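Local coordinates for protein glypican-1 (Homo sapiens, PDB 4YWT) that carries heparan sulfate chains at the cell surface and, through them, binds alpha-4 (V) collagen and takes part in Schwann cell myelination, at residues A[280-288]-A[448-459]. The protein carries 3 engineered substitutions. Residues are numbered along the deposited sequence; the frame is centred on the assembly and turned at random.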
loop_
_atom_site.group_PDB
_atom_site.type_symbol
_atom_site.label_atom_id
_atom_site.label_comp_id
_atom_site.label_asym_id
_atom_site.label_seq_id
_atom_site.Cartn_x
_atom_site.Cartn_y
_atom_site.Cartn_z
ATOM N N ALA A 280 -16.057 -3.908 11.634
ATOM C CA ALA A 280 -16.895 -3.832 10.442
ATOM C C ALA A 280 -16.516 -2.643 9.559
ATOM O O ALA A 280 -16.373 -2.774 8.333
ATOM C CB ALA A 280 -18.358 -3.751 10.841
ATOM N N ASN A 281 -16.359 -1.484 10.192
ATOM C CA ASN A 281 -15.988 -0.266 9.482
ATOM C C ASN A 281 -14.673 -0.431 8.738
ATOM O O ASN A 281 -14.567 -0.059 7.571
ATOM C CB ASN A 281 -15.901 0.916 10.448
ATOM C CG ASN A 281 -17.261 1.489 10.785
ATOM O OD1 ASN A 281 -17.840 2.244 10.004
ATOM N ND2 ASN A 281 -17.781 1.131 11.952
ATOM N N GLN A 282 -13.678 -0.997 9.416
ATOM C CA GLN A 282 -12.398 -1.293 8.785
ATOM C C GLN A 282 -12.594 -2.252 7.616
ATOM O O GLN A 282 -11.920 -2.146 6.593
ATOM C CB GLN A 282 -11.413 -1.891 9.796
ATOM C CG GLN A 282 -10.931 -0.924 10.866
ATOM C CD GLN A 282 -11.843 -0.883 12.079
ATOM O OE1 GLN A 282 -12.987 -1.335 12.028
ATOM N NE2 GLN A 282 -11.335 -0.343 13.181
ATOM N N ALA A 283 -13.531 -3.183 7.775
ATOM C CA ALA A 283 -13.799 -4.185 6.751
ATOM C C ALA A 283 -14.517 -3.589 5.541
ATOM O O ALA A 283 -14.540 -4.191 4.468
ATOM C CB ALA A 283 -14.612 -5.332 7.337
ATOM N N ASP A 284 -15.106 -2.409 5.709
ATOM C CA ASP A 284 -15.738 -1.734 4.574
ATOM C C ASP A 284 -14.727 -1.229 3.535
ATOM O O ASP A 284 -15.102 -0.896 2.412
ATOM C CB ASP A 284 -16.605 -0.571 5.057
ATOM C CG ASP A 284 -17.990 -1.017 5.486
ATOM O OD1 ASP A 284 -18.414 -2.122 5.085
ATOM O OD2 ASP A 284 -18.660 -0.257 6.216
ATOM N N LEU A 285 -13.450 -1.183 3.905
ATOM C CA LEU A 285 -12.397 -0.735 2.992
ATOM C C LEU A 285 -12.051 -1.788 1.940
ATOM O O LEU A 285 -11.318 -1.511 0.987
ATOM C CB LEU A 285 -11.133 -0.370 3.772
ATOM C CG LEU A 285 -11.187 0.797 4.756
ATOM C CD1 LEU A 285 -10.231 0.547 5.911
ATOM C CD2 LEU A 285 -10.838 2.097 4.052
ATOM N N ASP A 286 -12.593 -2.988 2.129
ATOM C CA ASP A 286 -12.236 -4.173 1.347
ATOM C C ASP A 286 -12.241 -3.964 -0.168
ATOM O O ASP A 286 -11.215 -4.149 -0.826
ATOM C CB ASP A 286 -13.187 -5.322 1.699
ATOM C CG ASP A 286 -12.790 -6.630 1.046
ATOM O OD1 ASP A 286 -11.612 -7.022 1.172
ATOM O OD2 ASP A 286 -13.654 -7.267 0.408
ATOM N N ALA A 287 -13.392 -3.577 -0.706
ATOM C CA ALA A 287 -13.584 -3.470 -2.152
ATOM C C ALA A 287 -12.600 -2.509 -2.822
ATOM O O ALA A 287 -11.972 -2.850 -3.826
ATOM C CB ALA A 287 -15.015 -3.045 -2.454
ATOM N N GLU A 288 -12.468 -1.311 -2.264
ATOM C CA GLU A 288 -11.627 -0.288 -2.870
ATOM C C GLU A 288 -10.144 -0.559 -2.629
ATOM O O GLU A 288 -9.300 -0.193 -3.448
ATOM C CB GLU A 288 -12.009 1.098 -2.346
ATOM C CG GLU A 288 -13.433 1.513 -2.690
ATOM C CD GLU A 288 -13.800 1.229 -4.138
ATOM O OE1 GLU A 288 -12.994 1.552 -5.037
ATOM O OE2 GLU A 288 -14.896 0.678 -4.375
ATOM N N PRO A 448 -21.809 4.934 9.820
ATOM C CA PRO A 448 -20.442 4.593 9.412
ATOM C C PRO A 448 -19.426 5.611 9.918
ATOM O O PRO A 448 -19.777 6.765 10.161
ATOM C CB PRO A 448 -20.518 4.612 7.883
ATOM C CG PRO A 448 -21.618 5.558 7.581
ATOM C CD PRO A 448 -22.625 5.394 8.682
ATOM N N ASP A 449 -18.180 5.179 10.080
ATOM C CA ASP A 449 -17.111 6.070 10.512
ATOM C C ASP A 449 -16.666 6.969 9.359
ATOM O O ASP A 449 -16.508 6.506 8.229
ATOM C CB ASP A 449 -15.930 5.264 11.050
ATOM C CG ASP A 449 -14.833 6.141 11.611
ATOM O OD1 ASP A 449 -13.780 6.268 10.954
ATOM O OD2 ASP A 449 -15.023 6.707 12.708
ATOM N N MET A 450 -16.468 8.251 9.648
ATOM C CA MET A 450 -16.139 9.231 8.616
ATOM C C MET A 450 -14.733 9.048 8.050
ATOM O O MET A 450 -14.521 9.161 6.836
ATOM C CB MET A 450 -16.297 10.649 9.165
ATOM C CG MET A 450 -17.659 11.282 8.897
ATOM S SD MET A 450 -18.042 11.458 7.140
ATOM C CE MET A 450 -19.103 10.041 6.857
ATOM N N THR A 451 -13.778 8.771 8.934
ATOM C CA THR A 451 -12.391 8.559 8.532
ATOM C C THR A 451 -12.302 7.460 7.479
ATOM O O THR A 451 -11.687 7.641 6.421
ATOM C CB THR A 451 -11.505 8.187 9.737
ATOM O OG1 THR A 451 -11.690 9.146 10.786
ATOM C CG2 THR A 451 -10.038 8.153 9.333
ATOM N N ILE A 452 -12.940 6.331 7.774
ATOM C CA ILE A 452 -12.997 5.201 6.856
ATOM C C ILE A 452 -13.541 5.617 5.493
ATOM O O ILE A 452 -12.979 5.260 4.458
ATOM C CB ILE A 452 -13.872 4.063 7.418
ATOM C CG1 ILE A 452 -13.340 3.594 8.775
ATOM C CG2 ILE A 452 -13.947 2.907 6.430
ATOM C CD1 ILE A 452 -11.922 3.075 8.733
ATOM N N ARG A 453 -14.630 6.380 5.501
ATOM C CA ARG A 453 -15.250 6.850 4.266
ATOM C C ARG A 453 -14.300 7.714 3.437
ATOM O O ARG A 453 -14.173 7.530 2.217
ATOM C CB ARG A 453 -16.531 7.625 4.583
ATOM C CG ARG A 453 -17.778 6.761 4.542
ATOM C CD ARG A 453 -17.915 6.125 3.170
ATOM N NE ARG A 453 -18.767 4.941 3.174
ATOM C CZ ARG A 453 -18.938 4.149 2.122
ATOM N NH1 ARG A 453 -18.316 4.419 0.982
ATOM N NH2 ARG A 453 -19.730 3.088 2.205
ATOM N N GLN A 454 -13.628 8.649 4.103
ATOM C CA GLN A 454 -12.648 9.502 3.434
ATOM C C GLN A 454 -11.516 8.675 2.818
ATOM O O GLN A 454 -11.106 8.910 1.670
ATOM C CB GLN A 454 -12.084 10.534 4.414
ATOM C CG GLN A 454 -13.102 11.577 4.851
ATOM C CD GLN A 454 -12.570 12.512 5.919
ATOM O OE1 GLN A 454 -11.471 12.318 6.439
ATOM N NE2 GLN A 454 -13.350 13.533 6.253
ATOM N N GLN A 455 -11.023 7.698 3.577
ATOM C CA GLN A 455 -9.976 6.811 3.077
ATOM C C GLN A 455 -10.446 6.033 1.850
ATOM O O GLN A 455 -9.691 5.848 0.890
ATOM C CB GLN A 455 -9.521 5.847 4.171
ATOM C CG GLN A 455 -8.920 6.537 5.383
ATOM C CD GLN A 455 -8.068 7.730 5.004
ATOM O OE1 GLN A 455 -7.013 7.584 4.387
ATOM N NE2 GLN A 455 -8.525 8.922 5.370
ATOM N N ILE A 456 -11.699 5.589 1.885
ATOM C CA ILE A 456 -12.300 4.894 0.755
ATOM C C ILE A 456 -12.324 5.814 -0.463
ATOM O O ILE A 456 -12.047 5.380 -1.588
ATOM C CB ILE A 456 -13.727 4.400 1.087
ATOM C CG1 ILE A 456 -13.663 3.249 2.092
ATOM C CG2 ILE A 456 -14.452 3.941 -0.166
ATOM C CD1 ILE A 456 -15.016 2.721 2.513
ATOM N N MET A 457 -12.634 7.088 -0.235
ATOM C CA MET A 457 -12.579 8.064 -1.321
ATOM C C MET A 457 -11.171 8.165 -1.905
ATOM O O MET A 457 -10.996 8.174 -3.132
ATOM C CB MET A 457 -13.048 9.445 -0.852
ATOM C CG MET A 457 -14.541 9.550 -0.568
ATOM S SD MET A 457 -15.599 8.654 -1.730
ATOM C CE MET A 457 -15.067 9.304 -3.315
ATOM N N GLN A 458 -10.172 8.235 -1.026
ATOM C CA GLN A 458 -8.777 8.272 -1.466
ATOM C C GLN A 458 -8.433 7.067 -2.346
ATOM O O GLN A 458 -7.833 7.215 -3.423
ATOM C CB GLN A 458 -7.835 8.327 -0.261
ATOM C CG GLN A 458 -7.945 9.607 0.555
ATOM C CD GLN A 458 -7.610 10.843 -0.257
ATOM O OE1 GLN A 458 -6.455 11.067 -0.622
ATOM N NE2 GLN A 458 -8.622 11.655 -0.546
ATOM N N LEU A 459 -8.827 5.881 -1.888
ATOM C CA LEU A 459 -8.618 4.657 -2.657
ATOM C C LEU A 459 -9.272 4.753 -4.033
ATOM O O LEU A 459 -8.654 4.407 -5.042
ATOM C CB LEU A 459 -9.157 3.439 -1.902
ATOM C CG LEU A 459 -8.504 3.087 -0.564
ATOM C CD1 LEU A 459 -9.197 1.892 0.069
ATOM C CD2 LEU A 459 -7.023 2.811 -0.739
#
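The N-cap of helix 450-471, the last modelled helix of glypican-1, meets the short, weakly bonded helix 280-283 through Asp449 and Asn281. Asn281 OD1 accepts from Asp449 N at 3.0 Å in a nearly straight bond (164° at the hydrogen), although the donor stands well above the amide plane. Asp449 is itself the N-cap: with CG anti to its own nitrogen (chi1 -176°), its carboxylate turns back over the first turn, and OD1 takes the N-H of Ile452 at 3.3 Å. Asp449 thus donates its backbone N-H to Asn281 while its side chain caps the helix.

Past the cap, in the elongated, predominantly helical glypican fold, apolar branches along one side of helix 450-471 face segment 280-288. Ile452 lays CG2 against the Asn281 carbonyl oxygen, 3.2 Å away, and crosses Leu285 at about a right angle, Ile452 CG2 meeting Leu285 CG at 3.9 Å. Leu285 sends CD2 farther down the helix to Ile456 CG1 (3.6 Å), while Ile456 CD1 reaches Asp284 O just after the type I turn 283-286 has begun. A turn later, the side chain of Glu288 meets the helix with its methylenes: CB rests on Leu459 CB at 3.7 Å and CG meets Ile456 CG2 at 3.6 Å, and the bend at chi2 (-45°) carries its carboxylate onward, where OE1 bonds Asn291. Val236 of helix 204-236 touches both Leu285 and Ile452.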